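Local structure of prophage MuSo2, 43 kDa tail protein (Shewanella oneidensis, 3CDD) at residues A[6-11]-A[64-69]; A[22-27]-A[70-75]. The protein is a tail protein of a Mu-like prophage, probably serving as a trimeric component of the baseplate at the tip of the phage tail. One frame throughout, in Å; residues are numbered along the deposited sequence.

Interaction 1: A[6-11]-A[64-69]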
# COMPACT_ATOMS: atom_id res chain seq x y z
N GLU A 6 -9.14 -4.86 37.17
CA GLU A 6 -8.77 -5.80 36.12
C GLU A 6 -9.56 -5.54 34.85
O GLU A 6 -10.67 -4.98 34.88
CB GLU A 6 -8.89 -7.26 36.60
CG GLU A 6 -10.25 -7.90 36.40
CD GLU A 6 -10.52 -9.02 37.41
OE1 GLU A 6 -9.53 -9.63 37.91
OE2 GLU A 6 -11.72 -9.29 37.70
N ILE A 7 -8.96 -5.94 33.72
CA ILE A 7 -9.59 -5.82 32.42
C ILE A 7 -10.13 -7.17 31.92
O ILE A 7 -9.37 -8.14 31.77
CB ILE A 7 -8.64 -5.16 31.39
CG1 ILE A 7 -8.33 -3.72 31.83
CG2 ILE A 7 -9.27 -5.18 30.00
CD1 ILE A 7 -6.94 -3.21 31.47
N VAL A 8 -11.44 -7.23 31.66
CA VAL A 8 -12.11 -8.50 31.37
C VAL A 8 -12.86 -8.48 30.02
O VAL A 8 -13.64 -7.56 29.73
CB VAL A 8 -13.07 -8.99 32.55
CG1 VAL A 8 -12.37 -8.95 33.93
CG2 VAL A 8 -14.36 -8.19 32.61
N LEU A 9 -12.58 -9.47 29.20
CA LEU A 9 -13.39 -9.73 28.03
C LEU A 9 -14.39 -10.82 28.37
O LEU A 9 -14.02 -11.90 28.86
CB LEU A 9 -12.52 -10.18 26.85
CG LEU A 9 -13.28 -10.49 25.57
CD1 LEU A 9 -12.63 -9.81 24.36
CD2 LEU A 9 -13.43 -11.98 25.34
N LYS A 10 -15.66 -10.52 28.09
CA LYS A 10 -16.74 -11.49 28.22
C LYS A 10 -17.26 -11.83 26.81
O LYS A 10 -17.56 -10.94 26.03
CB LYS A 10 -17.88 -10.93 29.08
CG LYS A 10 -17.49 -10.65 30.55
CD LYS A 10 -18.74 -10.31 31.39
CE LYS A 10 -18.37 -9.78 32.77
NZ LYS A 10 -19.57 -9.37 33.58
N ALA A 11 -17.32 -13.12 26.51
CA ALA A 11 -17.90 -13.62 25.25
C ALA A 11 -18.39 -15.04 25.48
O ALA A 11 -17.68 -15.86 26.05
CB ALA A 11 -16.86 -13.59 24.13
N THR A 64 -17.87 -8.07 25.11
CA THR A 64 -17.65 -6.83 25.88
C THR A 64 -16.28 -6.79 26.54
O THR A 64 -15.75 -7.83 26.97
CB THR A 64 -18.73 -6.56 26.97
OG1 THR A 64 -18.63 -7.53 28.02
CG2 THR A 64 -20.15 -6.58 26.37
N VAL A 65 -15.69 -5.60 26.61
CA VAL A 65 -14.50 -5.41 27.41
C VAL A 65 -14.81 -4.40 28.50
O VAL A 65 -15.32 -3.31 28.21
CB VAL A 65 -13.27 -4.99 26.61
CG1 VAL A 65 -12.07 -4.81 27.55
CG2 VAL A 65 -12.95 -6.05 25.47
N ASP A 66 -14.52 -4.81 29.74
CA ASP A 66 -14.71 -4.00 30.95
C ASP A 66 -13.39 -3.79 31.73
O ASP A 66 -12.51 -4.67 31.76
CB ASP A 66 -15.72 -4.67 31.88
CG ASP A 66 -17.11 -4.81 31.26
OD1 ASP A 66 -17.53 -3.96 30.46
OD2 ASP A 66 -17.79 -5.80 31.58
N ILE A 67 -13.26 -2.62 32.34
CA ILE A 67 -12.18 -2.33 33.29
C ILE A 67 -12.84 -2.01 34.63
O ILE A 67 -13.60 -1.06 34.73
CB ILE A 67 -11.26 -1.15 32.85
CG1 ILE A 67 -10.20 -0.87 33.94
CG2 ILE A 67 -12.09 0.12 32.53
CD1 ILE A 67 -9.04 0.04 33.50
N GLY A 68 -12.57 -2.83 35.64
CA GLY A 68 -13.18 -2.65 36.96
C GLY A 68 -14.70 -2.73 36.94
O GLY A 68 -15.38 -2.09 37.74
N GLY A 69 -15.23 -3.53 36.03
CA GLY A 69 -16.67 -3.64 35.85
C GLY A 69 -17.29 -2.54 35.00
O GLY A 69 -18.49 -2.57 34.72
O HOH W 1 -13.84 -5.57 34.64
O HOH W 2 -16.73 -7.58 30.00
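Strands 7-11 and 64-67 run antiparallel at 159° with axes 4.7 Å apart, V8 facing D66 and K10 facing T64 as hydrogen-bonded pairs, in the N-terminal GpP-like region, whose family is grouped with phage barrel domains. Four backbone bonds join the strands, and a fifth, G68 N to E6 O, nearly straight at 170°, carries the pairing into the turn after I67. V8 N gives to D66 O at 2.8 Å and D66 N returns the bond to V8 O. I7, L9, V65 and I67 share the buried face. CG2 of I7, anti to its backbone N, lies 3.7 Å from V65 CG1, while CG1 of I7 meets CG1 of I67 at 4.0 Å; W290 and R332 cover both isoleucines. V65 turns its other branch, CG2, to L9 CD1. On the other face, V8 CG2 packs against D66 CB. K10 stretches past T64, its CB 3.6 Å from T64 OG1, but its NZ stays 4.5 Å from D66 OD2, beyond salt-bridge range. D66 instead pairs through OD1 with R71. At the turn, one water takes the N-H of G69 at 2.8 Å from G69 N and donates to E6 O.

Interaction 2: A[22-27]-A[70-75]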
# COMPACT_ATOMS: atom_id res chain seq x y z
N ILE A 22 -3.30 -5.84 25.18
CA ILE A 22 -4.66 -5.31 24.95
C ILE A 22 -4.50 -3.98 24.23
O ILE A 22 -3.67 -3.17 24.65
CB ILE A 22 -5.40 -5.09 26.30
CG1 ILE A 22 -5.45 -6.40 27.08
CG2 ILE A 22 -6.84 -4.45 26.09
CD1 ILE A 22 -6.01 -6.29 28.50
N GLY A 23 -5.25 -3.77 23.14
CA GLY A 23 -5.34 -2.46 22.49
C GLY A 23 -6.80 -2.16 22.20
O GLY A 23 -7.48 -2.96 21.56
N ILE A 24 -7.33 -1.04 22.69
CA ILE A 24 -8.72 -0.69 22.34
C ILE A 24 -8.74 0.75 21.82
O ILE A 24 -8.22 1.65 22.48
CB ILE A 24 -9.71 -0.88 23.52
CG1 ILE A 24 -9.86 -2.36 23.87
CG2 ILE A 24 -11.10 -0.32 23.18
CD1 ILE A 24 -10.38 -2.63 25.32
N THR A 25 -9.27 0.95 20.62
CA THR A 25 -9.45 2.30 20.11
C THR A 25 -10.90 2.75 20.25
O THR A 25 -11.82 2.02 19.87
CB THR A 25 -8.96 2.44 18.64
OG1 THR A 25 -7.59 2.07 18.58
CG2 THR A 25 -9.07 3.90 18.15
N ARG A 26 -11.08 3.93 20.83
CA ARG A 26 -12.30 4.70 20.69
C ARG A 26 -11.97 5.93 19.83
O ARG A 26 -10.94 6.59 20.04
CB ARG A 26 -12.84 5.11 22.06
CG ARG A 26 -13.16 3.90 22.99
CD ARG A 26 -14.17 4.21 24.11
NE ARG A 26 -15.44 4.69 23.58
CZ ARG A 26 -16.04 5.82 23.94
NH1 ARG A 26 -17.19 6.16 23.37
NH2 ARG A 26 -15.51 6.60 24.89
N SER A 27 -12.83 6.24 18.87
CA SER A 27 -12.52 7.32 17.94
C SER A 27 -13.73 8.08 17.44
O SER A 27 -14.78 7.48 17.22
CB SER A 27 -11.79 6.76 16.73
OG SER A 27 -11.50 7.82 15.84
N GLU A 70 -16.48 -1.56 34.58
CA GLU A 70 -16.98 -0.46 33.74
C GLU A 70 -16.75 -0.77 32.27
O GLU A 70 -15.66 -1.19 31.88
CB GLU A 70 -16.31 0.87 34.09
CG GLU A 70 -16.85 2.06 33.32
CD GLU A 70 -16.21 3.38 33.72
OE1 GLU A 70 -15.37 3.40 34.65
OE2 GLU A 70 -16.56 4.42 33.11
N ARG A 71 -17.78 -0.55 31.46
CA ARG A 71 -17.76 -0.86 30.04
C ARG A 71 -16.80 0.05 29.26
O ARG A 71 -16.83 1.27 29.40
CB ARG A 71 -19.17 -0.79 29.45
CG ARG A 71 -19.31 -1.34 28.03
CD ARG A 71 -18.95 -2.85 27.93
NE ARG A 71 -19.75 -3.68 28.85
CZ ARG A 71 -21.04 -3.98 28.69
NH1 ARG A 71 -21.71 -3.53 27.63
NH2 ARG A 71 -21.68 -4.74 29.59
N VAL A 72 -15.96 -0.56 28.45
CA VAL A 72 -15.03 0.17 27.59
C VAL A 72 -15.51 0.08 26.14
O VAL A 72 -15.50 1.08 25.41
CB VAL A 72 -13.58 -0.35 27.75
CG1 VAL A 72 -12.60 0.42 26.83
CG2 VAL A 72 -13.12 -0.22 29.20
N ILE A 73 -15.94 -1.11 25.73
CA ILE A 73 -16.34 -1.37 24.34
C ILE A 73 -17.30 -2.56 24.29
O ILE A 73 -17.13 -3.57 25.00
CB ILE A 73 -15.11 -1.57 23.36
CG1 ILE A 73 -15.55 -1.52 21.88
CG2 ILE A 73 -14.27 -2.87 23.68
CD1 ILE A 73 -14.39 -1.48 20.90
N THR A 74 -18.31 -2.42 23.42
CA THR A 74 -19.34 -3.43 23.23
C THR A 74 -19.49 -3.71 21.73
O THR A 74 -19.81 -2.81 20.93
CB THR A 74 -20.69 -2.93 23.80
OG1 THR A 74 -20.53 -2.51 25.16
CG2 THR A 74 -21.78 -4.01 23.72
N GLY A 75 -19.25 -4.95 21.34
CA GLY A 75 -19.36 -5.32 19.93
C GLY A 75 -19.32 -6.81 19.67
O GLY A 75 -19.94 -7.59 20.39
O HOH W 3 -16.15 1.95 22.68
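Two strands of a curled sheet in the N-terminal GpP-like region face each other across its interior, and the residues meeting strand 22-27 include both members of a classic beta bulge, V72 and I73, set opposite V65. The strand segments cross at 82° with axes 8.2 Å apart, and no direct hydrogen bond links them. The I24 side chain points toward strand 70-75. Its CG2, anti to the backbone N, reaches V72 CG1 at 4.0 Å and I73 CG2 at 4.1 Å, so one methyl touches both bulge residues; its CD1 also approaches V72 CG1. F35 packs on I24 and I73, enlarging this buried apolar patch. A polar link lies beside it. R26 lays its CD 3.6 Å from V72 O, and the chain bends at chi3 (58°), which turns NE back from an extended course. A water then joins the two strands, accepting from R26 NE at 3.0 Å and donating to V72 O at 2.9 Å. The far end of R26 binds N300 through NH2, so the guanidinium has partners beyond the water. Strands crossing near 90° through aliphatic side chains are typical of orthogonal beta packing, consistent with a sheet curling into a barrel.

In the fold
Interactions 1 and 2 lie with centres about 9 Å apart inside the N-terminal GpP-like range, and their segments alternate along the chain: 6-11, 22-27, 64-69, 70-75. Segments 64-69 and 70-75 follow directly as neighbouring antiparallel strands, so interaction 1 pairs strand 62-67 on one edge while strand 70-84 takes the other and carries the sheet to interaction 2. V65 connects them physically: its CG1 packs on I24 CD1 at 3.5 Å, and its O probably accepts a hydrogen bond from V72 N. Together the two contacts bring strands 7-11, 21-27, 62-67 and 70-84 together within that range. Strand 21-27 also pairs with strand 317-328, joining this region to the C-terminal part.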